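Local coordinates for protein Rab3 interacting molecule variant 2 (Drosophila melanogaster, PDB 4TS6) that probably acts at presynaptic active zones in synaptic vesicle release, the part described being its C2A domain, at residues E9-K15 and T28-G34; F109-I115 and W128-Q132; K49-L53 and F79-L84; R86-G91 and L117-L122. One frame throughout, in Å; residues are numbered along the deposited sequence.

Interaction 1 (E9-K15 and T28-G34)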
loop_
_atom_site.group_PDB
_atom_site.type_symbol
_atom_site.label_atom_id
_atom_site.label_comp_id
_atom_site.label_asym_id
_atom_site.label_seq_id
_atom_site.Cartn_x
_atom_site.Cartn_y
_atom_site.Cartn_z
ATOM N N GLU A 9 2.486 1.442 14.759
ATOM C CA GLU A 9 1.479 2.495 14.910
ATOM C C GLU A 9 1.330 3.324 13.631
ATOM O O GLU A 9 2.250 3.392 12.810
ATOM C CB GLU A 9 1.816 3.403 16.090
ATOM C CG GLU A 9 3.294 3.705 16.246
ATOM C CD GLU A 9 3.564 4.707 17.352
ATOM O OE1 GLU A 9 4.263 4.353 18.324
ATOM O OE2 GLU A 9 3.079 5.853 17.240
ATOM N N GLY A 10 0.168 3.950 13.465
ATOM C CA GLY A 10 -0.112 4.693 12.248
ATOM C C GLY A 10 -1.141 4.006 11.368
ATOM O O GLY A 10 -1.493 2.841 11.584
ATOM N N ARG A 11 -1.618 4.720 10.356
ATOM C CA ARG A 11 -2.653 4.188 9.482
ATOM C C ARG A 11 -2.478 4.725 8.069
ATOM O O ARG A 11 -1.802 5.741 7.850
ATOM C CB ARG A 11 -4.044 4.533 10.034
ATOM C CG ARG A 11 -4.152 5.953 10.479
ATOM C CD ARG A 11 -5.503 6.267 11.121
ATOM N NE ARG A 11 -5.594 7.689 11.454
ATOM C CZ ARG A 11 -4.919 8.271 12.445
ATOM N NH1 ARG A 11 -4.097 7.555 13.203
ATOM N NH2 ARG A 11 -5.057 9.570 12.670
ATOM N N LEU A 12 -3.086 4.032 7.115
ATOM C CA LEU A 12 -2.870 4.290 5.707
ATOM C C LEU A 12 -4.221 4.584 5.070
ATOM O O LEU A 12 -5.218 3.970 5.444
ATOM C CB LEU A 12 -2.270 3.042 5.070
ATOM C CG LEU A 12 -2.116 3.012 3.556
ATOM C CD1 LEU A 12 -0.995 3.941 3.135
ATOM C CD2 LEU A 12 -1.827 1.595 3.100
ATOM N N GLN A 13 -4.261 5.516 4.120
ATOM C CA GLN A 13 -5.516 5.840 3.425
ATOM C C GLN A 13 -5.430 5.310 2.004
ATOM O O GLN A 13 -4.540 5.701 1.252
ATOM C CB GLN A 13 -5.753 7.350 3.398
ATOM C CG GLN A 13 -7.070 7.759 2.714
ATOM C CD GLN A 13 -7.330 9.246 2.804
ATOM O OE1 GLN A 13 -6.431 10.059 2.603
ATOM N NE2 GLN A 13 -8.557 9.607 3.124
ATOM N N LEU A 14 -6.339 4.408 1.645
ATOM C CA LEU A 14 -6.289 3.709 0.357
ATOM C C LEU A 14 -7.624 3.847 -0.346
ATOM O O LEU A 14 -8.650 3.874 0.317
ATOM C CB LEU A 14 -6.095 2.207 0.575
ATOM C CG LEU A 14 -4.799 1.590 1.062
ATOM C CD1 LEU A 14 -4.992 0.101 1.261
ATOM C CD2 LEU A 14 -3.712 1.839 0.050
ATOM N N LYS A 15 -7.611 3.901 -1.681
ATOM C CA LYS A 15 -8.836 3.775 -2.476
ATOM C C LYS A 15 -8.679 2.551 -3.360
ATOM O O LYS A 15 -7.648 2.378 -4.001
ATOM C CB LYS A 15 -9.065 5.005 -3.359
ATOM C CG LYS A 15 -9.190 6.305 -2.594
ATOM C CD LYS A 15 -9.077 7.512 -3.516
ATOM C CE LYS A 15 -10.260 7.626 -4.459
ATOM N NZ LYS A 15 -10.069 8.676 -5.504
ATOM N N THR A 28 -5.183 3.148 -5.205
ATOM C CA THR A 28 -4.575 4.460 -4.945
ATOM C C THR A 28 -4.118 4.556 -3.494
ATOM O O THR A 28 -4.923 4.407 -2.571
ATOM C CB THR A 28 -5.518 5.639 -5.300
ATOM O OG1 THR A 28 -5.922 5.536 -6.675
ATOM C CG2 THR A 28 -4.806 6.979 -5.085
ATOM N N LEU A 29 -2.818 4.786 -3.302
ATOM C CA LEU A 29 -2.290 5.073 -1.978
ATOM C C LEU A 29 -2.261 6.579 -1.803
ATOM O O LEU A 29 -1.432 7.270 -2.396
ATOM C CB LEU A 29 -0.880 4.525 -1.822
ATOM C CG LEU A 29 -0.780 3.045 -1.482
ATOM C CD1 LEU A 29 -1.343 2.165 -2.576
ATOM C CD2 LEU A 29 0.656 2.722 -1.278
ATOM N N VAL A 30 -3.169 7.094 -0.993
ATOM C CA VAL A 30 -3.298 8.536 -0.853
ATOM C C VAL A 30 -2.197 9.058 0.047
ATOM O O VAL A 30 -1.357 9.858 -0.379
ATOM C CB VAL A 30 -4.662 8.909 -0.285
ATOM C CG1 VAL A 30 -4.816 10.416 -0.190
ATOM C CG2 VAL A 30 -5.754 8.313 -1.160
ATOM N N CYS A 31 -2.195 8.582 1.288
ATOM C CA CYS A 31 -1.248 9.062 2.286
ATOM C C CYS A 31 -1.236 8.101 3.452
ATOM O O CYS A 31 -2.003 7.133 3.478
ATOM C CB CYS A 31 -1.670 10.443 2.791
ATOM S SG CYS A 31 -3.131 10.415 3.860
ATOM N N ALA A 32 -0.363 8.377 4.415
ATOM C CA ALA A 32 -0.338 7.653 5.676
ATOM C C ALA A 32 -0.179 8.701 6.742
ATOM O O ALA A 32 0.324 9.782 6.462
ATOM C CB ALA A 32 0.834 6.676 5.717
ATOM N N THR A 33 -0.598 8.392 7.963
ATOM C CA THR A 33 -0.545 9.370 9.037
ATOM C C THR A 33 -0.207 8.679 10.354
ATOM O O THR A 33 -0.458 7.485 10.503
ATOM C CB THR A 33 -1.901 10.124 9.155
ATOM O OG1 THR A 33 -1.738 11.300 9.951
ATOM C CG2 THR A 33 -2.960 9.252 9.793
ATOM N N GLY A 34 0.365 9.416 11.300
ATOM C CA GLY A 34 0.579 8.899 12.641
ATOM C C GLY A 34 1.716 7.900 12.778
ATOM O O GLY A 34 1.786 7.154 13.756
HETATM O O HOH W 1 -8.234 3.847 -6.681
#
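G10 lies against the partner backbone, its CA 3.3 Å from T33 O; a side chain there would be pressed on the carbonyls of T33 and G34. R11 exchanges two backbone bonds with T33. Its CG stands between the backbone N and the carbonyl carbon (chi1 45°), and the chain, extended as far as NE, runs alongside T33 until one face of the guanidinium covers the threonine methyl, CZ to T33 CG2 3.4 Å. L12 turns to the inner face, where CD1 comes 3.4 Å from C31 O and also packs on A32 CB. At Q13 the partner strand carries an extra residue: Q13 N donates to C31 O and Q13 O accepts from V30 N, a beta bulge. With CG anti to the backbone N (chi1 -179°), the extended Q13 side chain crosses V30 and leaves OE1 3.2 Å from V30 CG1 and 3.5 Å from C31 SG. An alanine in place of Q13 would be likely to leave V30 CG1 and C31 SG without this cover. L14 follows on the inner face, CD2 3.5 Å from L29 CG. K15 closes the ladder with two bonds to T28, whose OG1 is hydrogen-bonded to T78. Six backbone bonds thus hold this hairpin together, while its leucines and A32 supply an apolar inner face and the other face mixes the aliphatic stems of R11, Q13 and K15 with V30, C31 and the T33 methyl.

Interaction 2 (F109-I115 and W128-Q132)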
loop_
_atom_site.group_PDB
_atom_site.type_symbol
_atom_site.label_atom_id
_atom_site.label_comp_id
_atom_site.label_asym_id
_atom_site.label_seq_id
_atom_site.Cartn_x
_atom_site.Cartn_y
_atom_site.Cartn_z
ATOM N N PHE A 109 10.958 -2.150 8.112
ATOM C CA PHE A 109 9.531 -2.409 7.995
ATOM C C PHE A 109 8.746 -1.495 8.953
ATOM O O PHE A 109 9.060 -1.407 10.141
ATOM C CB PHE A 109 9.270 -3.894 8.294
ATOM C CG PHE A 109 7.799 -4.266 8.378
ATOM C CD1 PHE A 109 7.058 -4.496 7.237
ATOM C CD2 PHE A 109 7.183 -4.412 9.606
ATOM C CE1 PHE A 109 5.709 -4.855 7.322
ATOM C CE2 PHE A 109 5.845 -4.756 9.691
ATOM C CZ PHE A 109 5.114 -4.978 8.550
ATOM N N ILE A 110 7.737 -0.799 8.446
ATOM C CA ILE A 110 6.949 0.080 9.307
ATOM C C ILE A 110 5.620 -0.580 9.678
ATOM O O ILE A 110 5.156 -0.470 10.807
ATOM C CB ILE A 110 6.620 1.427 8.615
ATOM C CG1 ILE A 110 7.880 2.224 8.324
ATOM C CG2 ILE A 110 5.697 2.277 9.505
ATOM C CD1 ILE A 110 7.590 3.532 7.582
ATOM N N GLY A 111 5.003 -1.253 8.716
ATOM C CA GLY A 111 3.686 -1.838 8.929
ATOM C C GLY A 111 3.054 -2.233 7.618
ATOM O O GLY A 111 3.547 -1.877 6.545
ATOM N N GLU A 112 1.932 -2.945 7.695
ATOM C CA GLU A 112 1.328 -3.485 6.493
ATOM C C GLU A 112 -0.183 -3.419 6.616
ATOM O O GLU A 112 -0.729 -3.358 7.720
ATOM C CB GLU A 112 1.753 -4.956 6.287
ATOM C CG GLU A 112 1.195 -5.880 7.381
ATOM C CD GLU A 112 1.396 -7.353 7.084
ATOM O OE1 GLU A 112 0.723 -8.190 7.737
ATOM O OE2 GLU A 112 2.230 -7.674 6.212
ATOM N N VAL A 113 -0.842 -3.389 5.463
ATOM C CA VAL A 113 -2.290 -3.495 5.387
ATOM C C VAL A 113 -2.517 -4.574 4.360
ATOM O O VAL A 113 -1.979 -4.510 3.253
ATOM C CB VAL A 113 -2.932 -2.171 4.926
ATOM C CG1 VAL A 113 -4.405 -2.373 4.592
ATOM C CG2 VAL A 113 -2.795 -1.101 6.015
ATOM N N VAL A 114 -3.260 -5.602 4.745
ATOM C CA VAL A 114 -3.526 -6.696 3.827
ATOM C C VAL A 114 -5.022 -6.773 3.592
ATOM O O VAL A 114 -5.809 -6.871 4.540
ATOM C CB VAL A 114 -2.997 -8.039 4.362
ATOM C CG1 VAL A 114 -3.277 -9.147 3.360
ATOM C CG2 VAL A 114 -1.507 -7.950 4.599
ATOM N N ILE A 115 -5.419 -6.699 2.332
ATOM C CA ILE A 115 -6.848 -6.684 2.029
ATOM C C ILE A 115 -7.303 -7.982 1.378
ATOM O O ILE A 115 -6.716 -8.419 0.397
ATOM C CB ILE A 115 -7.217 -5.455 1.186
ATOM C CG1 ILE A 115 -7.051 -4.191 2.060
ATOM C CG2 ILE A 115 -8.651 -5.558 0.692
ATOM C CD1 ILE A 115 -7.133 -2.883 1.305
ATOM N N TRP A 128 -9.603 4.248 5.626
ATOM C CA TRP A 128 -8.412 4.206 6.463
ATOM C C TRP A 128 -8.189 2.831 7.072
ATOM O O TRP A 128 -9.116 2.213 7.591
ATOM C CB TRP A 128 -8.508 5.237 7.575
ATOM C CG TRP A 128 -8.409 6.646 7.096
ATOM C CD1 TRP A 128 -9.442 7.463 6.712
ATOM C CD2 TRP A 128 -7.215 7.426 6.978
ATOM N NE1 TRP A 128 -8.952 8.696 6.348
ATOM C CE2 TRP A 128 -7.591 8.704 6.519
ATOM C CE3 TRP A 128 -5.858 7.165 7.217
ATOM C CZ2 TRP A 128 -6.658 9.714 6.278
ATOM C CZ3 TRP A 128 -4.931 8.175 6.988
ATOM C CH2 TRP A 128 -5.335 9.431 6.524
ATOM N N TYR A 129 -6.946 2.359 7.013
ATOM C CA TYR A 129 -6.610 1.043 7.531
ATOM C C TYR A 129 -5.476 1.128 8.534
ATOM O O TYR A 129 -4.443 1.756 8.273
ATOM C CB TYR A 129 -6.183 0.137 6.382
ATOM C CG TYR A 129 -7.271 -0.093 5.364
ATOM C CD1 TYR A 129 -7.454 0.783 4.308
ATOM C CD2 TYR A 129 -8.110 -1.187 5.462
ATOM C CE1 TYR A 129 -8.456 0.572 3.370
ATOM C CE2 TYR A 129 -9.104 -1.408 4.534
ATOM C CZ TYR A 129 -9.271 -0.529 3.490
ATOM O OH TYR A 129 -10.265 -0.759 2.572
ATOM N N GLN A 130 -5.665 0.470 9.670
ATOM C CA GLN A 130 -4.673 0.463 10.734
ATOM C C GLN A 130 -3.466 -0.333 10.259
ATOM O O GLN A 130 -3.624 -1.439 9.747
ATOM C CB GLN A 130 -5.267 -0.207 11.970
ATOM C CG GLN A 130 -4.512 0.078 13.234
ATOM C CD GLN A 130 -4.563 1.547 13.598
ATOM O OE1 GLN A 130 -5.575 2.219 13.380
ATOM N NE2 GLN A 130 -3.465 2.061 14.139
ATOM N N LEU A 131 -2.266 0.221 10.392
ATOM C CA LEU A 131 -1.078 -0.546 10.015
ATOM C C LEU A 131 -0.923 -1.691 11.017
ATOM O O LEU A 131 -1.174 -1.511 12.210
ATOM C CB LEU A 131 0.175 0.333 10.019
ATOM C CG LEU A 131 0.323 1.336 8.873
ATOM C CD1 LEU A 131 1.605 2.146 9.024
ATOM C CD2 LEU A 131 0.344 0.626 7.545
ATOM N N GLN A 132 -0.546 -2.868 10.525
ATOM C CA GLN A 132 -0.417 -4.051 11.375
ATOM C C GLN A 132 1.022 -4.547 11.366
ATOM O O GLN A 132 1.773 -4.285 10.424
ATOM C CB GLN A 132 -1.341 -5.167 10.882
ATOM C CG GLN A 132 -2.807 -4.767 10.799
ATOM C CD GLN A 132 -3.503 -4.824 12.139
ATOM O OE1 GLN A 132 -3.072 -5.537 13.040
ATOM N NE2 GLN A 132 -4.592 -4.074 12.276
ATOM O OXT GLN A 132 1.463 -5.225 12.293
#
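E112 and Q132 exchange two backbone hydrogen bonds: E112 N donates to Q132 O at 3.0 Å, on a lone pair of this C-terminal carboxylate oxygen, and Q132 N donates to E112 O at 2.9 Å. The same Q132 O receives a CA-H contact from G111. Apolar packing continues on both flanks of this pair. Both methyls of V113 rest on the root of Y129, CG1 and CG2 each 3.6 Å from Y129 CB, and V113 CG2 also meets L131 CD2. L131 CD1 reaches the other way, to I110 CG2 at 4.1 Å. G111 has no room for a side chain, since a CB there would run into L131 CB. A CH-pi contact completes the set: I115 CD1 sits over one face of the Y129 ring, 4.2 Å from its centroid and 24° off the normal. Chi1 of -62° at Y129 sets CG anti to the carbonyl carbon and sends the ring past V113 to I115, with OH bonded to H120. An alanine at Y129 would probably leave I115 CD1 without its aromatic cover and deprive H120 of that hydroxyl partner. Opposite L98 the strand 108-116 carries two residues, I110 and G111, in a classic beta bulge. The strands cross at 120°, each an outermost strand of its own sheet, so the contact closes one margin of the C2 beta sandwich.

Interaction 3 (K49-L53 and F79-L84)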
loop_
_atom_site.group_PDB
_atom_site.type_symbol
_atom_site.label_atom_id
_atom_site.label_comp_id
_atom_site.label_asym_id
_atom_site.label_seq_id
_atom_site.Cartn_x
_atom_site.Cartn_y
_atom_site.Cartn_z
ATOM N N LYS A 49 5.224 -0.560 -0.759
ATOM C CA LYS A 49 5.296 -1.561 -1.794
ATOM C C LYS A 49 3.944 -2.247 -1.826
ATOM O O LYS A 49 3.324 -2.449 -0.785
ATOM C CB LYS A 49 6.402 -2.574 -1.471
ATOM C CG LYS A 49 7.505 -2.626 -2.507
ATOM C CD LYS A 49 8.898 -2.725 -1.895
ATOM C CE LYS A 49 9.205 -4.098 -1.320
ATOM N NZ LYS A 49 10.675 -4.253 -1.032
ATOM N N VAL A 50 3.476 -2.606 -3.017
ATOM C CA VAL A 50 2.176 -3.272 -3.124
ATOM C C VAL A 50 2.361 -4.523 -3.958
ATOM O O VAL A 50 3.044 -4.485 -4.988
ATOM C CB VAL A 50 1.156 -2.383 -3.841
ATOM C CG1 VAL A 50 -0.231 -3.037 -3.854
ATOM C CG2 VAL A 50 1.095 -1.016 -3.180
ATOM N N PHE A 51 1.765 -5.632 -3.514
ATOM C CA PHE A 51 1.770 -6.866 -4.299
ATOM C C PHE A 51 0.357 -7.364 -4.411
ATOM O O PHE A 51 -0.418 -7.214 -3.463
ATOM C CB PHE A 51 2.581 -7.949 -3.589
ATOM C CG PHE A 51 4.054 -7.816 -3.778
ATOM C CD1 PHE A 51 4.805 -7.024 -2.929
ATOM C CD2 PHE A 51 4.688 -8.487 -4.808
ATOM C CE1 PHE A 51 6.185 -6.903 -3.108
ATOM C CE2 PHE A 51 6.057 -8.378 -4.994
ATOM C CZ PHE A 51 6.800 -7.582 -4.139
ATOM N N LEU A 52 0.011 -7.969 -5.545
ATOM C CA LEU A 52 -1.280 -8.665 -5.624
ATOM C C LEU A 52 -0.998 -10.145 -5.490
ATOM O O LEU A 52 -0.650 -10.805 -6.475
ATOM C CB LEU A 52 -1.982 -8.373 -6.953
ATOM C CG LEU A 52 -3.349 -9.028 -7.151
ATOM C CD1 LEU A 52 -4.327 -8.506 -6.095
ATOM C CD2 LEU A 52 -3.865 -8.745 -8.542
ATOM N N LEU A 53 -1.131 -10.665 -4.270
ATOM C CA LEU A 53 -0.727 -12.039 -3.963
ATOM C C LEU A 53 -1.764 -13.026 -4.498
ATOM O O LEU A 53 -2.937 -12.667 -4.621
ATOM C CB LEU A 53 -0.546 -12.218 -2.451
ATOM C CG LEU A 53 0.487 -11.324 -1.775
ATOM C CD1 LEU A 53 0.549 -11.674 -0.300
ATOM C CD2 LEU A 53 1.827 -11.538 -2.418
ATOM N N PHE A 79 -1.975 2.790 -8.850
ATOM C CA PHE A 79 -1.399 1.644 -9.547
ATOM C C PHE A 79 -2.531 0.847 -10.172
ATOM O O PHE A 79 -3.651 0.850 -9.665
ATOM C CB PHE A 79 -0.623 0.755 -8.575
ATOM C CG PHE A 79 0.517 1.462 -7.876
ATOM C CD1 PHE A 79 1.581 1.979 -8.603
ATOM C CD2 PHE A 79 0.526 1.587 -6.495
ATOM C CE1 PHE A 79 2.637 2.634 -7.956
ATOM C CE2 PHE A 79 1.574 2.230 -5.843
ATOM C CZ PHE A 79 2.632 2.754 -6.580
ATOM N N VAL A 80 -2.243 0.164 -11.272
ATOM C CA VAL A 80 -3.278 -0.594 -11.972
ATOM C C VAL A 80 -2.828 -2.043 -12.151
ATOM O O VAL A 80 -1.677 -2.294 -12.514
ATOM C CB VAL A 80 -3.590 0.036 -13.348
ATOM C CG1 VAL A 80 -4.575 -0.819 -14.114
ATOM C CG2 VAL A 80 -4.153 1.430 -13.168
ATOM N N TYR A 81 -3.720 -2.987 -11.859
ATOM C CA TYR A 81 -3.471 -4.401 -12.125
ATOM C C TYR A 81 -4.446 -4.847 -13.194
ATOM O O TYR A 81 -5.647 -4.737 -12.995
ATOM C CB TYR A 81 -3.700 -5.227 -10.862
ATOM C CG TYR A 81 -2.621 -5.044 -9.825
ATOM C CD1 TYR A 81 -1.396 -5.690 -9.955
ATOM C CD2 TYR A 81 -2.821 -4.233 -8.717
ATOM C CE1 TYR A 81 -0.390 -5.531 -9.007
ATOM C CE2 TYR A 81 -1.811 -4.066 -7.752
ATOM C CZ TYR A 81 -0.600 -4.719 -7.915
ATOM O OH TYR A 81 0.405 -4.577 -6.979
ATOM N N SER A 82 -3.935 -5.366 -14.305
ATOM C CA SER A 82 -4.756 -5.659 -15.478
ATOM C C SER A 82 -5.070 -7.141 -15.657
ATOM O O SER A 82 -4.508 -7.996 -14.968
ATOM C CB SER A 82 -4.049 -5.132 -16.730
ATOM O OG SER A 82 -3.746 -3.759 -16.579
ATOM N N GLY A 83 -5.980 -7.448 -16.579
ATOM C CA GLY A 83 -6.293 -8.834 -16.901
ATOM C C GLY A 83 -7.052 -9.583 -15.816
ATOM O O GLY A 83 -6.857 -10.791 -15.636
ATOM N N LEU A 84 -7.958 -8.888 -15.131
ATOM C CA LEU A 84 -8.675 -9.473 -13.992
ATOM C C LEU A 84 -10.196 -9.336 -14.100
ATOM O O LEU A 84 -10.704 -8.224 -14.232
ATOM C CB LEU A 84 -8.209 -8.785 -12.698
ATOM C CG LEU A 84 -6.743 -9.028 -12.337
ATOM C CD1 LEU A 84 -6.244 -8.048 -11.283
ATOM C CD2 LEU A 84 -6.554 -10.464 -11.865
#
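Y81 reaches across from its strand to V50 and L52, and its ring carries most of the contact. From CB, chi1 of -73° places CG anti to the carbonyl carbon and turns the ring toward strand 46-53. CG is the first ring atom to meet that strand, 4.1 Å from L52 CD2. Farther along, CD1 and CE1 pass beneath L52 CB, which comes to 3.9 Å from CE1. L52 CB stands over one ring face, offset toward the rim, in a CH-pi contact 16° off the ring normal. V50 CG1 approaches differently, at the ring edge and near its plane. At the tip, Y81 OH is 3.5 Å from V50 CG1; it also passes V50 O at an angle unsuited to bonding, and instead makes its hydrogen bond with S60 O. R62 adds a cation-pi contact to the ring.

Apolar contacts extend this core at both ends. L52, its CG anti to the backbone N, meets L84 tip to tip, CD2 to L84 CD1 3.7 Å. V50 CG2 packs against the F79 ring, 4.2 Å from CE2.

No hydrogen bond links the two segments. Their strand axes run nearly alike, 13° apart in direction, and stay 9.5 Å apart at their closest, a distance bridged by side chains. V50 and L52 from one strand and Y81 from the other thus pack in the interior between two four-stranded antiparallel sheets: the face-to-face packing of the C2 beta sandwich.

Interaction 4 (R86-G91 and L117-L122)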
loop_
_atom_site.group_PDB
_atom_site.type_symbol
_atom_site.label_atom_id
_atom_site.label_comp_id
_atom_site.label_asym_id
_atom_site.label_seq_id
_atom_site.Cartn_x
_atom_site.Cartn_y
_atom_site.Cartn_z
ATOM N N ARG A 86 -13.717 -9.571 -11.976
ATOM C CA ARG A 86 -13.999 -9.397 -10.558
ATOM C C ARG A 86 -13.793 -10.724 -9.802
ATOM O O ARG A 86 -13.160 -10.751 -8.753
ATOM C CB ARG A 86 -15.427 -8.858 -10.354
ATOM C CG ARG A 86 -15.795 -8.595 -8.885
ATOM C CD ARG A 86 -14.670 -7.866 -8.160
ATOM N NE ARG A 86 -14.924 -7.673 -6.732
ATOM C CZ ARG A 86 -14.711 -8.599 -5.800
ATOM N NH1 ARG A 86 -14.963 -8.330 -4.526
ATOM N NH2 ARG A 86 -14.250 -9.798 -6.138
ATOM N N CYS A 87 -14.291 -11.827 -10.350
ATOM C CA CYS A 87 -14.232 -13.092 -9.621
ATOM C C CYS A 87 -12.801 -13.606 -9.465
ATOM O O CYS A 87 -12.517 -14.378 -8.549
ATOM C CB CYS A 87 -15.135 -14.145 -10.268
ATOM S SG CYS A 87 -14.667 -14.552 -11.947
ATOM N N ASP A 88 -11.898 -13.150 -10.336
ATOM C CA ASP A 88 -10.490 -13.525 -10.247
ATOM C C ASP A 88 -9.828 -12.956 -8.999
ATOM O O ASP A 88 -8.733 -13.372 -8.621
ATOM C CB ASP A 88 -9.727 -13.056 -11.492
ATOM C CG ASP A 88 -10.125 -13.807 -12.725
ATOM O OD1 ASP A 88 -10.396 -15.024 -12.626
ATOM O OD2 ASP A 88 -10.189 -13.182 -13.805
ATOM N N LEU A 89 -10.491 -12.002 -8.357
ATOM C CA LEU A 89 -9.927 -11.381 -7.165
ATOM C C LEU A 89 -10.208 -12.242 -5.939
ATOM O O LEU A 89 -9.594 -12.059 -4.887
ATOM C CB LEU A 89 -10.510 -9.984 -6.960
ATOM C CG LEU A 89 -10.250 -8.974 -8.080
ATOM C CD1 LEU A 89 -10.867 -7.635 -7.738
ATOM C CD2 LEU A 89 -8.777 -8.825 -8.330
ATOM N N ASN A 90 -11.125 -13.190 -6.074
ATOM C CA ASN A 90 -11.484 -14.014 -4.929
ATOM C C ASN A 90 -10.341 -14.951 -4.632
ATOM O O ASN A 90 -9.903 -15.698 -5.505
ATOM C CB ASN A 90 -12.770 -14.787 -5.195
ATOM C CG ASN A 90 -13.918 -13.875 -5.556
ATOM O OD1 ASN A 90 -13.926 -12.706 -5.170
ATOM N ND2 ASN A 90 -14.880 -14.391 -6.312
ATOM N N GLY A 91 -9.839 -14.890 -3.404
ATOM C CA GLY A 91 -8.735 -15.741 -3.008
ATOM C C GLY A 91 -7.405 -15.011 -3.113
ATOM O O GLY A 91 -6.386 -15.475 -2.585
ATOM N N LEU A 117 -9.562 -9.360 -0.921
ATOM C CA LEU A 117 -10.347 -8.702 -1.966
ATOM C C LEU A 117 -11.701 -9.351 -2.180
ATOM O O LEU A 117 -12.620 -8.713 -2.674
ATOM C CB LEU A 117 -9.571 -8.657 -3.274
ATOM C CG LEU A 117 -8.294 -7.830 -3.186
ATOM C CD1 LEU A 117 -7.396 -8.098 -4.370
ATOM C CD2 LEU A 117 -8.677 -6.369 -3.130
ATOM N N ALA A 118 -11.823 -10.617 -1.805
ATOM C CA ALA A 118 -13.072 -11.336 -2.005
ATOM C C ALA A 118 -14.208 -10.657 -1.232
ATOM O O ALA A 118 -15.365 -10.693 -1.655
ATOM C CB ALA A 118 -12.918 -12.787 -1.576
ATOM N N HIS A 119 -13.858 -10.012 -0.119
ATOM C CA HIS A 119 -14.848 -9.396 0.761
ATOM C C HIS A 119 -14.869 -7.863 0.696
ATOM O O HIS A 119 -15.508 -7.212 1.528
ATOM C CB HIS A 119 -14.638 -9.878 2.199
ATOM C CG HIS A 119 -14.667 -11.369 2.337
ATOM N ND1 HIS A 119 -15.762 -12.128 1.974
ATOM C CD2 HIS A 119 -13.734 -12.245 2.782
ATOM C CE1 HIS A 119 -15.503 -13.405 2.196
ATOM N NE2 HIS A 119 -14.279 -13.503 2.687
ATOM N N HIS A 120 -14.186 -7.289 -0.298
ATOM C CA HIS A 120 -14.190 -5.833 -0.480
ATOM C C HIS A 120 -15.164 -5.365 -1.575
ATOM O O HIS A 120 -15.372 -6.062 -2.564
ATOM C CB HIS A 120 -12.775 -5.320 -0.769
ATOM C CG HIS A 120 -12.559 -3.897 -0.359
ATOM N ND1 HIS A 120 -13.081 -2.831 -1.056
ATOM C CD2 HIS A 120 -11.876 -3.366 0.688
ATOM C CE1 HIS A 120 -12.729 -1.701 -0.465
ATOM N NE2 HIS A 120 -11.998 -2.000 0.595
ATOM N N ILE A 121 -15.748 -4.179 -1.387
ATOM C CA ILE A 121 -16.755 -3.631 -2.302
ATOM C C ILE A 121 -16.126 -3.030 -3.559
ATOM O O ILE A 121 -16.719 -3.072 -4.636
ATOM C CB ILE A 121 -17.652 -2.567 -1.595
ATOM C CG1 ILE A 121 -18.780 -2.089 -2.519
ATOM C CG2 ILE A 121 -16.831 -1.390 -1.095
ATOM C CD1 ILE A 121 -19.597 -0.927 -1.971
ATOM N N LEU A 122 -14.933 -2.460 -3.406
ATOM C CA LEU A 122 -14.161 -1.917 -4.529
ATOM C C LEU A 122 -14.863 -0.772 -5.261
ATOM O O LEU A 122 -15.062 -0.829 -6.476
ATOM C CB LEU A 122 -13.762 -3.030 -5.506
ATOM C CG LEU A 122 -12.954 -4.160 -4.865
ATOM C CD1 LEU A 122 -12.624 -5.226 -5.878
ATOM C CD2 LEU A 122 -11.683 -3.643 -4.222
HETATM O O HOH W 2 -9.610 -12.772 -1.573
#
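R86 reaches from the loop after strand 74-81 to H120 in the loop after strand 108-116, joining two connections at one end of the C2 beta sandwich. Its NH1 donates to H120 O at 3.0 Å, an acceptor that lies near the guanidinium plane. Just beside this bond, L122 CD1 packs 3.5 Å from R86 NE. The same methyl meets L89 CD1 tip to tip, also at 3.5 Å, while L89 CB rests against L117 CB. Farther out, A118 CB lies 3.7 Å from N90 OD1, and a water accepts from both G91 N and A118 N, bridging the two backbones.

Second-shell bonds set these groups in place. The R86 chain bends at chi2 (45°), which carries the guanidinium back along its own loop, where NH2 donates to N90 OD1 at 3.1 Å; with two bonds made in or near its plane, the group has little freedom to rotate. Y18 packs against both R86 and L122, and H120 NE2 is bonded to Y129 OH. Within the second loop, L122 N donates to H120 ND1 at 3.0 Å, in the plane of the imidazole ring.

In the fold
From the N terminus, interaction 1 closes first, with 12 residues between its segments, pairing strands 11-19 and 24-33 as a hairpin. Interaction 3 opens after it and closes over the 25 residues between its segments, which lie on strands 46-53 and 74-81, one from each sheet. Interaction 4 then opens at 86-91, but 109-115 of interaction 2 comes before 117-122 closes it, so interactions 2 and 4 cross; none of the four nests within another. Interaction 2 lies beside interaction 1 through L12 O and Y129 N, and meets interaction 4 through Y129 OH and H120 NE2. L29 on V50 joins interactions 1 and 3, while L52 on L117 connects the sandwich interior to its end loops.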